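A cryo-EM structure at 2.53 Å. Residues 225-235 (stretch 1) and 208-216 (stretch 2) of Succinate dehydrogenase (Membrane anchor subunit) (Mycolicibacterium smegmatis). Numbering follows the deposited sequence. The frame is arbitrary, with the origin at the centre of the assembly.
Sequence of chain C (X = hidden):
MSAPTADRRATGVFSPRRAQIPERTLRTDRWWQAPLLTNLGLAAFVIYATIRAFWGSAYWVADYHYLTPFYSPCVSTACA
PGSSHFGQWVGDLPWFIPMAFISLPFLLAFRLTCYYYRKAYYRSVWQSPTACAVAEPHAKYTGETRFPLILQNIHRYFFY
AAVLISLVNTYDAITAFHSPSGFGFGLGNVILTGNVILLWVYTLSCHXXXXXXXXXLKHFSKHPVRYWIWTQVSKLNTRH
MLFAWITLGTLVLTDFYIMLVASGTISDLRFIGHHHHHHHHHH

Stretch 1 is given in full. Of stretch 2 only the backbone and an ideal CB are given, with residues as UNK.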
# COMPACT_ATOMS: atom_id res chain seq x y z
N VAL C 225 8.92 6.73 -32.02
CA VAL C 225 9.91 5.72 -32.41
C VAL C 225 10.73 5.29 -31.20
O VAL C 225 10.91 4.09 -30.94
CB VAL C 225 10.81 6.26 -33.53
CG1 VAL C 225 11.91 5.28 -33.85
CG2 VAL C 225 9.98 6.56 -34.77
N ARG C 226 11.22 6.26 -30.43
CA ARG C 226 12.06 5.94 -29.29
C ARG C 226 11.26 5.29 -28.17
O ARG C 226 11.81 4.51 -27.40
CB ARG C 226 12.78 7.19 -28.81
CG ARG C 226 13.76 7.74 -29.83
CD ARG C 226 14.33 9.07 -29.42
NE ARG C 226 15.28 8.93 -28.32
CZ ARG C 226 15.98 9.93 -27.81
NH1 ARG C 226 15.86 11.15 -28.31
NH2 ARG C 226 16.82 9.71 -26.81
N TYR C 227 9.96 5.57 -28.09
CA TYR C 227 9.11 4.86 -27.14
C TYR C 227 9.03 3.37 -27.47
O TYR C 227 9.14 2.52 -26.58
CB TYR C 227 7.71 5.48 -27.12
CG TYR C 227 6.77 4.81 -26.15
CD1 TYR C 227 7.15 4.54 -24.84
CD2 TYR C 227 5.49 4.44 -26.53
CE1 TYR C 227 6.30 3.93 -23.96
CE2 TYR C 227 4.63 3.83 -25.65
CZ TYR C 227 5.04 3.58 -24.37
OH TYR C 227 4.18 2.97 -23.48
N TRP C 228 8.84 3.04 -28.75
CA TRP C 228 8.81 1.64 -29.16
C TRP C 228 10.14 0.96 -28.90
O TRP C 228 10.20 -0.17 -28.39
CB TRP C 228 8.43 1.57 -30.65
CG TRP C 228 8.23 0.18 -31.18
CD1 TRP C 228 7.07 -0.53 -31.18
CD2 TRP C 228 9.22 -0.65 -31.79
NE1 TRP C 228 7.28 -1.76 -31.75
CE2 TRP C 228 8.59 -1.86 -32.14
CE3 TRP C 228 10.58 -0.49 -32.07
CZ2 TRP C 228 9.27 -2.90 -32.75
CZ3 TRP C 228 11.25 -1.53 -32.69
CH2 TRP C 228 10.59 -2.72 -33.02
N ILE C 229 11.24 1.65 -29.24
CA ILE C 229 12.56 1.08 -28.99
C ILE C 229 12.77 0.85 -27.50
O ILE C 229 13.29 -0.20 -27.09
CB ILE C 229 13.65 2.00 -29.58
CG1 ILE C 229 13.46 2.15 -31.09
CG2 ILE C 229 15.03 1.44 -29.28
CD1 ILE C 229 14.41 3.13 -31.73
N TRP C 230 12.36 1.81 -26.67
CA TRP C 230 12.53 1.67 -25.23
C TRP C 230 11.69 0.52 -24.68
O TRP C 230 12.14 -0.20 -23.78
CB TRP C 230 12.16 2.99 -24.55
CG TRP C 230 12.27 2.96 -23.06
CD1 TRP C 230 13.39 3.11 -22.32
CD2 TRP C 230 11.20 2.76 -22.14
NE1 TRP C 230 13.10 3.02 -20.99
CE2 TRP C 230 11.75 2.80 -20.85
CE3 TRP C 230 9.82 2.54 -22.27
CZ2 TRP C 230 10.98 2.64 -19.70
CZ3 TRP C 230 9.07 2.38 -21.13
CH2 TRP C 230 9.65 2.43 -19.87
N THR C 231 10.48 0.33 -25.21
CA THR C 231 9.64 -0.77 -24.75
C THR C 231 10.29 -2.12 -25.04
O THR C 231 10.38 -2.99 -24.16
CB THR C 231 8.27 -0.68 -25.41
OG1 THR C 231 7.62 0.53 -25.01
CG2 THR C 231 7.40 -1.86 -24.99
N GLN C 232 10.77 -2.31 -26.27
CA GLN C 232 11.43 -3.57 -26.60
C GLN C 232 12.73 -3.76 -25.81
O GLN C 232 13.03 -4.86 -25.34
CB GLN C 232 11.67 -3.66 -28.10
CG GLN C 232 10.48 -4.20 -28.88
CD GLN C 232 9.23 -3.37 -28.71
OE1 GLN C 232 8.23 -3.85 -28.19
NE2 GLN C 232 9.29 -2.12 -29.12
N VAL C 233 13.51 -2.69 -25.65
CA VAL C 233 14.75 -2.80 -24.90
C VAL C 233 14.48 -3.11 -23.43
O VAL C 233 15.24 -3.84 -22.80
CB VAL C 233 15.59 -1.52 -25.07
CG1 VAL C 233 16.71 -1.46 -24.05
CG2 VAL C 233 16.17 -1.47 -26.47
N SER C 234 13.39 -2.58 -22.87
CA SER C 234 13.03 -2.91 -21.49
C SER C 234 12.61 -4.36 -21.36
O SER C 234 12.95 -5.04 -20.38
CB SER C 234 11.93 -1.98 -21.01
OG SER C 234 12.32 -0.62 -21.09
N LYS C 235 11.84 -4.86 -22.34
CA LYS C 235 11.49 -6.28 -22.33
C LYS C 235 12.74 -7.15 -22.36
O LYS C 235 12.82 -8.16 -21.65
CB LYS C 235 10.58 -6.61 -23.51
CG LYS C 235 9.11 -6.53 -23.18
CD LYS C 235 8.33 -5.79 -24.25
CE LYS C 235 8.55 -6.40 -25.62
NZ LYS C 235 7.84 -5.63 -26.68
N UNK C 208 22.54 0.82 -19.94
CA UNK C 208 22.90 2.08 -20.59
C UNK C 208 22.21 2.21 -21.94
O UNK C 208 21.87 3.33 -22.35
CB UNK C 208 24.42 2.18 -20.76
N UNK C 209 22.00 1.10 -22.65
CA UNK C 209 21.23 1.15 -23.89
C UNK C 209 19.80 1.58 -23.62
O UNK C 209 19.23 2.37 -24.39
CB UNK C 209 21.25 -0.21 -24.59
N UNK C 210 19.20 1.08 -22.54
CA UNK C 210 17.84 1.47 -22.18
C UNK C 210 17.76 2.97 -21.92
O UNK C 210 16.80 3.63 -22.33
CB UNK C 210 17.37 0.69 -20.95
N UNK C 211 18.76 3.52 -21.23
CA UNK C 211 18.79 4.95 -20.96
C UNK C 211 18.99 5.76 -22.24
O UNK C 211 18.31 6.76 -22.46
CB UNK C 211 19.90 5.27 -19.96
N UNK C 212 19.92 5.33 -23.09
CA UNK C 212 20.27 6.11 -24.27
C UNK C 212 19.14 6.10 -25.29
O UNK C 212 18.86 7.13 -25.93
CB UNK C 212 21.55 5.57 -24.90
N UNK C 213 18.46 4.97 -25.46
CA UNK C 213 17.43 4.87 -26.49
C UNK C 213 16.24 5.76 -26.16
O UNK C 213 15.92 6.69 -26.91
CB UNK C 213 16.97 3.42 -26.65
N UNK C 214 15.55 5.48 -25.06
CA UNK C 214 14.48 6.36 -24.64
C UNK C 214 14.31 6.52 -23.14
O UNK C 214 13.36 7.16 -22.69
CB UNK C 214 13.16 5.85 -25.23
N UNK C 215 15.23 5.96 -22.36
CA UNK C 215 15.08 6.00 -20.92
C UNK C 215 15.20 7.39 -20.33
O UNK C 215 14.55 7.71 -19.33
CB UNK C 215 16.12 5.08 -20.27
N UNK C 216 16.02 8.24 -20.94
CA UNK C 216 16.25 9.59 -20.45
C UNK C 216 15.20 10.59 -20.91
O UNK C 216 15.28 11.76 -20.55
CB UNK C 216 17.63 10.07 -20.90

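Two helices of one chain run nearly antiparallel, at 160°, with axes 7.8 Å apart at closest approach, so the rule to look for is where that spacing permits side chains and where it forbids them.

Position 208 has nothing of stretch 1 within 5.5 Å of its ideal CB, so stretch 1 places no demand on it; it is Ser208.

At 209 the CB points sideways, 4.7 Å from Val233 CG1. A small or medium apolar group would suit the edge of that valine. Cys209 supplies a sulfur, SG lying 4.3 Å from Val233 CG1.

Position 210 also points sideways, but its CB sits 3.8 Å from Val233 CG1, with Trp230 and the hydroxyl of Ser234 further along. An aliphatic stem is wanted first, then perhaps a polar end; leucine, methionine, glutamine, lysine or arginine could all be imagined. The residue is Arg210, extended with chi1 to chi3 all t. Its CG packs 3.6 Å from Trp230 NE1, and NE donates to Ser234 OG at 2.9 Å, near the guanidinium plane. Ser234 OG in turn donates to Trp230 O at 2.7 Å, so the hydroxyl passes the bond back to its own helix. The terminal nitrogens are bonded elsewhere in the structure.

Positions 211 and 212 point away, leaving side-chain choice free of stretch 1: His211 and Val212. The backbone of Val212 still matters, its O accepting a weak bond from Arg226 NH2 at 3.4 Å.

At 213 the CB lies 3.8 Å from Ile229 CG2, beside Val233. Valine, threonine, alanine or isoleucine would be plausible. Thr213 turns its CG2 to Ile229 CG2 at 3.7 Å, while OG1 bonds its own helix, at 2.7 Å from Cys209 O. Its carbonyl takes the strong bond of the contact: Arg226 NE to Thr213 O, 2.7 Å at 163°.

Position 214 is the strictest. An ideal CB would point toward stretch 1, 2.9 Å from Arg226 O, a clash, and 3.1 Å from Trp230 CB. Phi of -145° with psi of 6° is also unusual for a helix. Glycine is the clear answer, and Gly214 brings its CA to 5.1 Å from Trp230 CA, with its O over one face of the indole.

At 215 the angles are ordinary, but a CB would lie 2.6 Å from Arg210 O, within its own wider pi-type turn. Glycine fits again: Gly215 N approaches Trp230 CD1 at 3.4 Å.

Position 216 leaves the helix pointing away, so many residues would serve; it is Arg216.

Stretch 2, residues 208-216: SCRHVTGGR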
# COMPACT_ATOMS: atom_id res chain seq x y z
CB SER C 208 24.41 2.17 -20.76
OG SER C 208 25.05 2.32 -19.51
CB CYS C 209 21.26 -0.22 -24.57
SG CYS C 209 20.34 -0.30 -26.12
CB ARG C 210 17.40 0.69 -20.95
CG ARG C 210 15.91 0.73 -20.67
CD ARG C 210 15.61 0.08 -19.34
NE ARG C 210 14.19 0.13 -19.01
CZ ARG C 210 13.71 -0.00 -17.78
NH1 ARG C 210 14.54 -0.19 -16.77
NH2 ARG C 210 12.41 0.05 -17.57
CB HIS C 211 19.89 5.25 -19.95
CG HIS C 211 20.10 6.70 -19.69
ND1 HIS C 211 21.17 7.40 -20.20
CD2 HIS C 211 19.39 7.59 -18.95
CE1 HIS C 211 21.11 8.65 -19.81
NE2 HIS C 211 20.04 8.80 -19.05
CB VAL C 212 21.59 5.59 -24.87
CG1 VAL C 212 21.78 6.08 -26.29
CG2 VAL C 212 22.76 6.02 -24.01
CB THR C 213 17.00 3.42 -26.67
OG1 THR C 213 16.80 2.81 -25.39
CG2 THR C 213 18.05 2.64 -27.44
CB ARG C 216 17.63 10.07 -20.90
CG ARG C 216 17.78 10.18 -22.40
CD ARG C 216 19.17 10.64 -22.78
NE ARG C 216 19.41 12.02 -22.36
CZ ARG C 216 20.60 12.59 -22.30
NH1 ARG C 216 21.68 11.90 -22.65
NH2 ARG C 216 20.72 13.85 -21.91
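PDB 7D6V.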